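PDB 5UR2: bifunctional protein PutA from Bdellovibrio bacteriovorus, which probably carries out both steps of proline catabolism, coupling FAD-dependent proline dehydrogenase to NAD+-dependent oxidation of L-glutamate gamma-semialdehyde to L-glutamate. Local coordinates for residues D308-E313 / P320-T325; L248-F253 / I270-Y275; S196-A201 / D239-S244. One frame throughout, in Å; residues are numbered along the deposited sequence.

Contact 1: D308-E313 / P320-T325. With P5F (N-propargylglycine-modified flavin adenine dinucleotide), chain F.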
# COMPACT_ATOMS: atom_id res chain seq x y z
N ASP B 308 23.83 1.65 26.69
CA ASP B 308 22.60 1.37 25.94
C ASP B 308 21.77 2.63 25.75
O ASP B 308 21.27 2.90 24.64
CB ASP B 308 21.77 0.30 26.64
CG ASP B 308 22.44 -1.06 26.64
OD1 ASP B 308 22.52 -1.67 25.56
OD2 ASP B 308 22.88 -1.50 27.72
N TYR B 309 21.57 3.41 26.82
CA TYR B 309 20.80 4.65 26.72
C TYR B 309 21.38 5.57 25.65
O TYR B 309 20.63 6.13 24.83
CB TYR B 309 20.75 5.36 28.08
CG TYR B 309 20.19 6.76 27.99
CD1 TYR B 309 18.81 7.01 28.04
CD2 TYR B 309 21.04 7.86 27.86
CE1 TYR B 309 18.31 8.32 27.96
CE2 TYR B 309 20.54 9.16 27.78
CZ TYR B 309 19.18 9.38 27.84
OH TYR B 309 18.70 10.67 27.75
N GLU B 310 22.70 5.76 25.64
CA GLU B 310 23.29 6.72 24.71
C GLU B 310 23.12 6.28 23.25
O GLU B 310 22.85 7.12 22.38
CB GLU B 310 24.77 6.95 25.03
CG GLU B 310 25.10 7.52 26.42
CD GLU B 310 24.55 8.92 26.70
OE1 GLU B 310 23.96 9.55 25.80
OE2 GLU B 310 24.72 9.39 27.84
N THR B 311 23.27 4.98 22.95
CA THR B 311 23.08 4.56 21.56
C THR B 311 21.61 4.69 21.15
O THR B 311 21.32 5.11 20.03
CB THR B 311 23.56 3.12 21.35
OG1 THR B 311 22.74 2.23 22.10
CG2 THR B 311 25.04 2.97 21.77
N ILE B 312 20.68 4.38 22.06
CA ILE B 312 19.26 4.50 21.73
C ILE B 312 18.88 5.97 21.55
O ILE B 312 18.25 6.36 20.56
CB ILE B 312 18.40 3.83 22.83
CG1 ILE B 312 18.62 2.32 22.82
CG2 ILE B 312 16.92 4.13 22.64
CD1 ILE B 312 18.06 1.63 24.08
N GLU B 313 19.29 6.82 22.49
CA GLU B 313 18.98 8.25 22.43
C GLU B 313 19.54 8.88 21.15
O GLU B 313 18.83 9.61 20.45
CB GLU B 313 19.55 8.94 23.67
CG GLU B 313 19.23 10.42 23.75
CD GLU B 313 17.76 10.69 24.02
OE1 GLU B 313 17.00 9.75 24.34
OE2 GLU B 313 17.36 11.87 23.91
N PRO B 320 24.97 12.13 16.28
CA PRO B 320 26.13 11.24 16.34
C PRO B 320 26.15 10.47 17.65
O PRO B 320 25.77 11.00 18.70
CB PRO B 320 27.33 12.20 16.25
CG PRO B 320 26.78 13.48 15.73
CD PRO B 320 25.36 13.55 16.20
N VAL B 321 26.56 9.21 17.59
CA VAL B 321 26.62 8.38 18.79
C VAL B 321 27.83 8.81 19.62
O VAL B 321 28.96 8.73 19.12
CB VAL B 321 26.66 6.90 18.40
CG1 VAL B 321 26.77 6.01 19.63
CG2 VAL B 321 25.42 6.58 17.61
N PRO B 322 27.65 9.33 20.85
CA PRO B 322 28.80 9.85 21.60
C PRO B 322 29.67 8.80 22.26
O PRO B 322 30.79 9.14 22.68
CB PRO B 322 28.14 10.75 22.67
CG PRO B 322 26.86 10.10 22.93
CD PRO B 322 26.39 9.56 21.57
N VAL B 323 29.22 7.55 22.38
CA VAL B 323 30.03 6.48 22.95
C VAL B 323 30.70 5.71 21.82
O VAL B 323 30.22 5.69 20.68
CB VAL B 323 29.20 5.53 23.84
CG1 VAL B 323 28.76 6.25 25.12
CG2 VAL B 323 27.98 5.01 23.09
N TYR B 324 31.85 5.12 22.12
CA TYR B 324 32.38 4.07 21.26
C TYR B 324 31.37 2.94 21.21
O TYR B 324 30.65 2.70 22.18
CB TYR B 324 33.72 3.52 21.77
CG TYR B 324 34.81 4.54 21.90
CD1 TYR B 324 35.44 5.06 20.77
CD2 TYR B 324 35.21 4.99 23.15
CE1 TYR B 324 36.47 6.00 20.89
CE2 TYR B 324 36.21 5.94 23.29
CZ TYR B 324 36.84 6.44 22.16
OH TYR B 324 37.83 7.36 22.31
N THR B 325 31.34 2.23 20.09
CA THR B 325 30.45 1.08 20.00
C THR B 325 31.21 -0.23 19.84
O THR B 325 30.59 -1.28 19.69
CB THR B 325 29.42 1.29 18.88
OG1 THR B 325 30.08 1.61 17.67
CG2 THR B 325 28.46 2.43 19.26
PA P5F F . 34.27 -3.77 31.94
O1A P5F F . 35.81 -3.95 31.68
O2A P5F F . 33.41 -4.90 31.69
O5B P5F F . 33.60 -2.73 31.08
C5B P5F F . 32.20 -2.62 30.85
C4B P5F F . 31.91 -1.25 30.23
O4B P5F F . 32.32 -1.14 28.89
C3B P5F F . 30.48 -0.80 30.22
O3B P5F F . 30.05 -0.34 31.44
C2B P5F F . 30.49 0.26 29.19
O2B P5F F . 30.96 1.44 29.76
C1B P5F F . 31.49 -0.23 28.21
N9A P5F F . 30.92 -0.92 27.08
C8A P5F F . 30.10 -2.04 27.08
N7A P5F F . 29.82 -2.36 25.81
C5A P5F F . 30.45 -1.48 24.94
C6A P5F F . 30.50 -1.32 23.56
N6A P5F F . 29.80 -2.22 22.69
N1A P5F F . 31.22 -0.32 23.01
C2A P5F F . 31.90 0.55 23.78
N3A P5F F . 31.85 0.44 25.14
C4A P5F F . 31.16 -0.54 25.74
N1 P5F F . 29.63 5.33 35.43
C2 P5F F . 29.27 6.64 34.95
O2 P5F F . 28.94 6.78 33.62
N3 P5F F . 29.27 7.77 35.82
C4 P5F F . 29.61 7.67 37.20
O4 P5F F . 29.58 8.82 37.99
C4X P5F F . 29.98 6.28 37.71
N5 P5F F . 30.21 6.03 39.13
C5X P5F F . 30.98 4.81 39.45
C6 P5F F . 31.74 4.72 40.73
C7 P5F F . 32.54 3.58 41.00
C7M P5F F . 33.31 3.51 42.30
C8 P5F F . 32.63 2.52 40.05
C8M P5F F . 33.48 1.30 40.30
C9 P5F F . 31.92 2.60 38.83
C9A P5F F . 31.07 3.79 38.54
N10 P5F F . 30.35 3.87 37.27
C10 P5F F . 29.98 5.19 36.83
C1' P5F F . 30.17 2.71 36.37
C2' P5F F . 31.39 2.47 35.47
O2' P5F F . 31.47 3.51 34.57
C3' P5F F . 31.38 1.14 34.71
O3' P5F F . 30.29 1.13 33.87
C4' P5F F . 31.30 -0.10 35.59
O4' P5F F . 31.90 0.22 36.80
C5' P5F F . 31.85 -1.39 34.96
O5' P5F F . 33.03 -1.20 34.20
P P5F F . 34.32 -2.19 34.19
O1P P5F F . 35.73 -1.56 33.89
O2P P5F F . 34.11 -2.92 35.58
O3P P5F F . 33.78 -3.47 33.31
C21 P5F F . 27.73 6.46 39.85
C22 P5F F . 29.05 6.30 39.56
C23 P5F F . 27.00 7.77 39.55
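Thr311 and Val323 meet methyl to methyl: CG2 of Thr311 lies 3.8 Å from CG2 of Val323, their side chains crossing at about a right angle. The same Thr311 methyl also touches CG1 of Val321 at 4.1 Å and, more loosely, CG2 of Thr325, so one methyl group serves three residues of 320-325. What turns it that way is the threonine's first torsion (chi1 65°): OG1 lies between the backbone N and the carbonyl carbon, and CG2 is anti to that carbon. OG1 donates back into the helix, to Asp308 O at 3.0 Å, tilted 30° from the carbonyl plane; Ile312 N uses the same oxygen. One residue earlier, Glu310 lays CB and CG against Val323 CG1 at 4.1 Å, while its chain, bent at chi2, crosses Pro322 at about a right angle, with OE1 4.1 Å from Pro322 CG. The contact is mostly between carbon atoms; Glu310 OE2 accepts a hydrogen bond from the backbone N of Tyr243. Thr325 O accepts a weak bond from adenine N6A of the modified flavin at 3.2 Å. Residues 320-325 fold back on helix 307-317, which follows barrel strand 298-302, and lead into helix 327-343.

Contact 2: L248-F253 / I270-Y275. With P5F (N-propargylglycine-modified flavin adenine dinucleotide), chain F.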
# COMPACT_ATOMS: atom_id res chain seq x y z
N LEU B 248 28.04 20.42 30.47
CA LEU B 248 27.57 21.32 31.51
C LEU B 248 28.19 20.97 32.86
O LEU B 248 28.61 21.85 33.62
CB LEU B 248 26.05 21.30 31.56
CG LEU B 248 25.34 22.19 32.58
CD1 LEU B 248 25.64 23.66 32.32
CD2 LEU B 248 23.84 21.92 32.55
N THR B 249 28.27 19.68 33.18
CA THR B 249 28.84 19.25 34.45
C THR B 249 30.30 19.68 34.58
O THR B 249 30.75 20.08 35.66
CB THR B 249 28.70 17.73 34.60
OG1 THR B 249 27.32 17.39 34.48
CG2 THR B 249 29.21 17.27 35.97
N LEU B 250 31.05 19.61 33.48
CA LEU B 250 32.46 19.98 33.54
C LEU B 250 32.63 21.49 33.77
O LEU B 250 33.50 21.91 34.54
CB LEU B 250 33.17 19.52 32.27
CG LEU B 250 33.25 17.99 32.16
CD1 LEU B 250 33.99 17.57 30.90
CD2 LEU B 250 33.89 17.39 33.40
N GLU B 251 31.81 22.32 33.10
CA GLU B 251 31.86 23.76 33.35
C GLU B 251 31.43 24.08 34.78
O GLU B 251 32.04 24.91 35.45
CB GLU B 251 30.97 24.50 32.35
CG GLU B 251 31.50 24.44 30.93
CD GLU B 251 30.81 25.39 29.99
OE1 GLU B 251 29.99 26.22 30.45
OE2 GLU B 251 31.08 25.31 28.78
N VAL B 252 30.37 23.42 35.27
CA VAL B 252 29.93 23.65 36.64
C VAL B 252 31.07 23.34 37.61
O VAL B 252 31.40 24.15 38.48
CB VAL B 252 28.68 22.80 36.93
CG1 VAL B 252 28.37 22.75 38.41
CG2 VAL B 252 27.48 23.33 36.13
N PHE B 253 31.70 22.18 37.44
CA PHE B 253 32.72 21.72 38.38
C PHE B 253 33.95 22.61 38.36
O PHE B 253 34.45 23.03 39.41
CB PHE B 253 33.10 20.27 38.05
CG PHE B 253 34.20 19.74 38.91
CD1 PHE B 253 33.93 19.30 40.20
CD2 PHE B 253 35.50 19.65 38.41
CE1 PHE B 253 34.96 18.78 41.00
CE2 PHE B 253 36.51 19.14 39.20
CZ PHE B 253 36.25 18.71 40.49
N ILE B 270 35.94 14.83 40.18
CA ILE B 270 35.01 14.80 39.05
C ILE B 270 35.21 13.47 38.34
O ILE B 270 36.31 12.90 38.33
CB ILE B 270 35.22 16.01 38.09
CG1 ILE B 270 34.22 16.05 36.92
CG2 ILE B 270 36.62 15.99 37.52
CD1 ILE B 270 32.81 16.44 37.26
N VAL B 271 34.12 12.95 37.75
CA VAL B 271 34.15 11.69 37.01
C VAL B 271 34.35 11.97 35.53
O VAL B 271 33.71 12.86 34.95
CB VAL B 271 32.87 10.87 37.25
CG1 VAL B 271 32.83 9.69 36.30
CG2 VAL B 271 32.83 10.37 38.70
N ILE B 272 35.21 11.17 34.89
CA ILE B 272 35.34 11.14 33.45
C ILE B 272 35.04 9.72 32.97
O ILE B 272 35.52 8.75 33.56
CB ILE B 272 36.74 11.61 33.00
CG1 ILE B 272 36.89 13.12 33.23
CG2 ILE B 272 37.00 11.25 31.55
CD1 ILE B 272 35.97 13.98 32.36
N GLN B 273 34.24 9.61 31.89
CA GLN B 273 33.79 8.32 31.34
C GLN B 273 34.59 8.01 30.07
O GLN B 273 34.40 8.64 29.03
CB GLN B 273 32.29 8.35 31.02
CG GLN B 273 31.40 8.65 32.24
CD GLN B 273 30.23 9.55 31.91
OE1 GLN B 273 30.37 10.51 31.14
NE2 GLN B 273 29.06 9.27 32.50
N ALA B 274 35.46 7.00 30.16
CA ALA B 274 36.32 6.66 29.03
C ALA B 274 35.55 6.07 27.85
O ALA B 274 36.12 5.97 26.76
CB ALA B 274 37.41 5.67 29.47
N TYR B 275 34.29 5.68 28.01
CA TYR B 275 33.60 5.19 26.83
C TYR B 275 33.11 6.32 25.93
O TYR B 275 32.53 6.03 24.88
CB TYR B 275 32.46 4.24 27.22
CG TYR B 275 31.18 4.82 27.82
CD1 TYR B 275 31.07 6.15 28.24
CD2 TYR B 275 30.06 3.99 28.00
CE1 TYR B 275 29.87 6.64 28.80
CE2 TYR B 275 28.87 4.46 28.55
CZ TYR B 275 28.77 5.78 28.94
OH TYR B 275 27.57 6.21 29.50
PA P5F F . 34.27 -3.77 31.94
O1A P5F F . 35.81 -3.95 31.68
O2A P5F F . 33.41 -4.90 31.69
O5B P5F F . 33.60 -2.73 31.08
C5B P5F F . 32.20 -2.62 30.85
C4B P5F F . 31.91 -1.25 30.23
O4B P5F F . 32.32 -1.14 28.89
C3B P5F F . 30.48 -0.80 30.22
O3B P5F F . 30.05 -0.34 31.44
C2B P5F F . 30.49 0.26 29.19
O2B P5F F . 30.96 1.44 29.76
C1B P5F F . 31.49 -0.23 28.21
N9A P5F F . 30.92 -0.92 27.08
C8A P5F F . 30.10 -2.04 27.08
N7A P5F F . 29.82 -2.36 25.81
C5A P5F F . 30.45 -1.48 24.94
C6A P5F F . 30.50 -1.32 23.56
N6A P5F F . 29.80 -2.22 22.69
N1A P5F F . 31.22 -0.32 23.01
C2A P5F F . 31.90 0.55 23.78
N3A P5F F . 31.85 0.44 25.14
C4A P5F F . 31.16 -0.54 25.74
N1 P5F F . 29.63 5.33 35.43
C2 P5F F . 29.27 6.64 34.95
O2 P5F F . 28.94 6.78 33.62
N3 P5F F . 29.27 7.77 35.82
C4 P5F F . 29.61 7.67 37.20
O4 P5F F . 29.58 8.82 37.99
C4X P5F F . 29.98 6.28 37.71
N5 P5F F . 30.21 6.03 39.13
C5X P5F F . 30.98 4.81 39.45
C6 P5F F . 31.74 4.72 40.73
C7 P5F F . 32.54 3.58 41.00
C7M P5F F . 33.31 3.51 42.30
C8 P5F F . 32.63 2.52 40.05
C8M P5F F . 33.48 1.30 40.30
C9 P5F F . 31.92 2.60 38.83
C9A P5F F . 31.07 3.79 38.54
N10 P5F F . 30.35 3.87 37.27
C10 P5F F . 29.98 5.19 36.83
C1' P5F F . 30.17 2.71 36.37
C2' P5F F . 31.39 2.47 35.47
O2' P5F F . 31.47 3.51 34.57
C3' P5F F . 31.38 1.14 34.71
O3' P5F F . 30.29 1.13 33.87
C4' P5F F . 31.30 -0.10 35.59
O4' P5F F . 31.90 0.22 36.80
C5' P5F F . 31.85 -1.39 34.96
O5' P5F F . 33.03 -1.20 34.20
P P5F F . 34.32 -2.19 34.19
O1P P5F F . 35.73 -1.56 33.89
O2P P5F F . 34.11 -2.92 35.58
O3P P5F F . 33.78 -3.47 33.31
C21 P5F F . 27.73 6.46 39.85
C22 P5F F . 29.05 6.30 39.56
C23 P5F F . 27.00 7.77 39.55
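Ile270 sits over the ring of Phe253, its CB 3.6 Å from the ring centroid and 12° off the normal, a CH-pi contact over the centre of the face. CG2 also comes close to the ring, 3.6 Å from Phe253 CE2. CG1, anti to the backbone N (chi1 -177°), meets Leu250 CD2 at 3.8 Å with the two side chains at about a right angle. At the end of this branch, Ile270 CD1 touches Thr249 CG2 at 3.9 Å and lies as far from Phe253 CB. Leu250 CD2 spans two strand residues, since it also reaches Ile272 CD1 at 4.1 Å.

Helix 246-257 and strand 268-273 belong to the beta-alpha-beta unit that starts at strand 235-238, part of the eight-stranded parallel barrel of the proline dehydrogenase domain. The short axes run roughly antiparallel, 9.9 Å apart, as expected of a barrel helix packed on the strand that follows it. Val271 points away from the helix, toward the barrel interior, where its CG2 approaches flavin O4. On that inner side Gln273 NE2 donates to flavin O2 at 2.7 Å, with an N-H...O angle of 158°.

Further out, Phe297 meets the Phe253 ring edge-to-face, and Leu238 of strand 235-238 packs against Thr249, Phe253 and Ile270. Ile272 is covered by Val283 and Leu286 of helix 279-293. Thr249 turns OG1 back to Val245 O, leaving its methyl to face the strand.

Contact 3: S196-A201 / D239-S244. With P5F (N-propargylglycine-modified flavin adenine dinucleotide), chain F.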
# COMPACT_ATOMS: atom_id res chain seq x y z
N SER B 196 29.73 11.30 47.28
CA SER B 196 29.51 11.50 45.86
C SER B 196 28.15 12.13 45.65
O SER B 196 27.17 11.72 46.29
CB SER B 196 29.59 10.19 45.07
OG SER B 196 30.91 9.67 45.10
N VAL B 197 28.10 13.10 44.74
CA VAL B 197 26.94 13.94 44.48
C VAL B 197 26.51 13.86 43.01
O VAL B 197 27.34 13.95 42.11
CB VAL B 197 27.24 15.40 44.86
CG1 VAL B 197 26.03 16.29 44.60
CG2 VAL B 197 27.65 15.48 46.33
N LYS B 198 25.20 13.74 42.78
CA LYS B 198 24.64 13.70 41.42
C LYS B 198 24.15 15.10 41.13
O LYS B 198 23.25 15.62 41.83
CB LYS B 198 23.55 12.63 41.28
CG LYS B 198 23.78 11.40 40.41
CD LYS B 198 24.50 10.17 40.94
CE LYS B 198 25.23 9.29 39.92
NZ LYS B 198 25.99 8.13 40.38
N MET B 199 24.71 15.74 40.11
CA MET B 199 24.42 17.15 39.86
C MET B 199 22.95 17.43 39.54
O MET B 199 22.35 18.32 40.14
CB MET B 199 25.29 17.68 38.70
CG MET B 199 25.19 19.20 38.53
SD MET B 199 26.04 19.87 37.10
CE MET B 199 25.06 19.17 35.75
N THR B 200 22.36 16.69 38.60
CA THR B 200 20.98 17.01 38.22
C THR B 200 19.98 16.74 39.33
O THR B 200 18.83 17.17 39.22
CB THR B 200 20.58 16.24 36.98
OG1 THR B 200 20.47 14.84 37.31
CG2 THR B 200 21.64 16.45 35.91
N ALA B 201 20.36 16.05 40.40
CA ALA B 201 19.44 15.88 41.51
C ALA B 201 19.24 17.17 42.30
O ALA B 201 18.30 17.24 43.10
CB ALA B 201 19.94 14.79 42.44
N ASP B 239 29.63 13.25 40.55
CA ASP B 239 29.47 12.17 39.58
C ASP B 239 29.24 12.73 38.18
O ASP B 239 29.00 13.93 37.99
CB ASP B 239 28.33 11.22 39.98
CG ASP B 239 28.69 10.32 41.18
OD1 ASP B 239 29.89 10.08 41.44
OD2 ASP B 239 27.77 9.81 41.85
N MET B 240 29.32 11.85 37.19
CA MET B 240 29.04 12.21 35.81
C MET B 240 27.85 11.41 35.33
O MET B 240 27.88 10.17 35.37
CB MET B 240 30.23 11.97 34.89
CG MET B 240 29.97 12.53 33.50
SD MET B 240 29.73 14.30 33.52
CE MET B 240 31.45 14.81 33.72
N GLU B 241 26.84 12.12 34.85
CA GLU B 241 25.60 11.51 34.38
C GLU B 241 25.63 11.37 32.86
O GLU B 241 26.71 11.22 32.27
CB GLU B 241 24.40 12.33 34.88
CG GLU B 241 24.28 12.31 36.40
CD GLU B 241 23.46 13.47 36.96
OE1 GLU B 241 23.96 14.62 36.94
OE2 GLU B 241 22.32 13.24 37.43
N GLN B 242 24.46 11.43 32.22
CA GLN B 242 24.35 11.14 30.79
C GLN B 242 25.01 12.23 29.94
O GLN B 242 25.34 13.32 30.41
CB GLN B 242 22.88 10.97 30.39
CG GLN B 242 22.04 12.20 30.58
CD GLN B 242 21.48 12.32 32.00
OE1 GLN B 242 21.72 11.47 32.88
NE2 GLN B 242 20.74 13.40 32.23
N TYR B 243 25.20 11.90 28.66
CA TYR B 243 25.98 12.78 27.80
C TYR B 243 25.34 14.16 27.64
O TYR B 243 26.05 15.15 27.49
CB TYR B 243 26.18 12.12 26.43
CG TYR B 243 27.20 12.85 25.57
CD1 TYR B 243 28.55 12.82 25.88
CD2 TYR B 243 26.80 13.59 24.45
CE1 TYR B 243 29.49 13.48 25.10
CE2 TYR B 243 27.73 14.24 23.65
CZ TYR B 243 29.07 14.19 23.99
OH TYR B 243 30.00 14.84 23.21
N SER B 244 24.00 14.24 27.70
CA SER B 244 23.34 15.53 27.54
C SER B 244 23.73 16.55 28.63
O SER B 244 23.53 17.75 28.43
CB SER B 244 21.82 15.35 27.55
OG SER B 244 21.41 14.74 28.78
PA P5F F . 34.27 -3.77 31.94
O1A P5F F . 35.81 -3.95 31.68
O2A P5F F . 33.41 -4.90 31.69
O5B P5F F . 33.60 -2.73 31.08
C5B P5F F . 32.20 -2.62 30.85
C4B P5F F . 31.91 -1.25 30.23
O4B P5F F . 32.32 -1.14 28.89
C3B P5F F . 30.48 -0.80 30.22
O3B P5F F . 30.05 -0.34 31.44
C2B P5F F . 30.49 0.26 29.19
O2B P5F F . 30.96 1.44 29.76
C1B P5F F . 31.49 -0.23 28.21
N9A P5F F . 30.92 -0.92 27.08
C8A P5F F . 30.10 -2.04 27.08
N7A P5F F . 29.82 -2.36 25.81
C5A P5F F . 30.45 -1.48 24.94
C6A P5F F . 30.50 -1.32 23.56
N6A P5F F . 29.80 -2.22 22.69
N1A P5F F . 31.22 -0.32 23.01
C2A P5F F . 31.90 0.55 23.78
N3A P5F F . 31.85 0.44 25.14
C4A P5F F . 31.16 -0.54 25.74
N1 P5F F . 29.63 5.33 35.43
C2 P5F F . 29.27 6.64 34.95
O2 P5F F . 28.94 6.78 33.62
N3 P5F F . 29.27 7.77 35.82
C4 P5F F . 29.61 7.67 37.20
O4 P5F F . 29.58 8.82 37.99
C4X P5F F . 29.98 6.28 37.71
N5 P5F F . 30.21 6.03 39.13
C5X P5F F . 30.98 4.81 39.45
C6 P5F F . 31.74 4.72 40.73
C7 P5F F . 32.54 3.58 41.00
C7M P5F F . 33.31 3.51 42.30
C8 P5F F . 32.63 2.52 40.05
C8M P5F F . 33.48 1.30 40.30
C9 P5F F . 31.92 2.60 38.83
C9A P5F F . 31.07 3.79 38.54
N10 P5F F . 30.35 3.87 37.27
C10 P5F F . 29.98 5.19 36.83
C1' P5F F . 30.17 2.71 36.37
C2' P5F F . 31.39 2.47 35.47
O2' P5F F . 31.47 3.51 34.57
C3' P5F F . 31.38 1.14 34.71
O3' P5F F . 30.29 1.13 33.87
C4' P5F F . 31.30 -0.10 35.59
O4' P5F F . 31.90 0.22 36.80
C5' P5F F . 31.85 -1.39 34.96
O5' P5F F . 33.03 -1.20 34.20
P P5F F . 34.32 -2.19 34.19
O1P P5F F . 35.73 -1.56 33.89
O2P P5F F . 34.11 -2.92 35.58
O3P P5F F . 33.78 -3.47 33.31
C21 P5F F . 27.73 6.46 39.85
C22 P5F F . 29.05 6.30 39.56
C23 P5F F . 27.00 7.77 39.55
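Lys198 leaves the backbone with chi1 at -112°, well away from a staggered position, and bends at chi2; with chi4 anti (177°), the chain runs by Asp239 OD2 and brings NZ up to it. There NZ stands 2.9 Å from Asp239 OD2, the two side chains crossing obliquely. Glu241, its CG anti to the carbonyl carbon and its chain extended beyond, reaches Thr200 tip to tip. Its carboxylate faces both the N and the OG1 of Thr200. Thr200 N donates to the syn lone pair of OE1 at 3.1 Å, nearly straight at 168°, and OG1 donates to OE2, a bond modelled so short that its length is doubtful. The backbones are joined where Asp239 N donates to Val197 O at 2.9 Å, near the C-terminal ends of neighbouring barrel strands 194-197 and 235-238.

Neighbours fix the polar groups further: Asp239 OD1 forms a salt bridge with Arg300, and Tyr403 OH bonds to Lys198 NZ. Met240 holds the flavin edge through its backbone, N donating to O4 at 3.1 Å and O accepting from N3 at 2.8 Å, a paired grip on the pyrimidine portion.

The lysine is no longer a simple amine. NZ is covalently joined to C23 of the modified flavin at 1.4 Å, and a three-carbon chain runs on through C21 and C22 to flavin N5. The inactivator N-propargylglycine has thus become a tether between enzyme and cofactor; the off-staggered first torsion of Lys198 may reflect a side chain held toward the flavin by this link.

All three contacts border the modified flavin in the proline dehydrogenase barrel: contacts 2 and 3 share the pyrimidine edge, contact 3 also holding the N5 adduct and contact 2 reaching the ribose through Tyr275, while contact 1 meets the adenine. Contacts 2 and 3 have centres about 8 Å apart, and Gln273 NE2, probably hydrogen-bonded to Glu241 O at 3.1 Å, ties them together. The centre of contact 1 is about 17 Å from each of theirs, yet a probable hydrogen bond, Tyr324 N to Tyr275 O at 3.0 Å, joins it to contact 2, and Tyr243 CD2 of contact 3 meets its Pro322 CB at 3.6 Å. The predicted catalytic residues Glu746 and Cys780 lie away from all three.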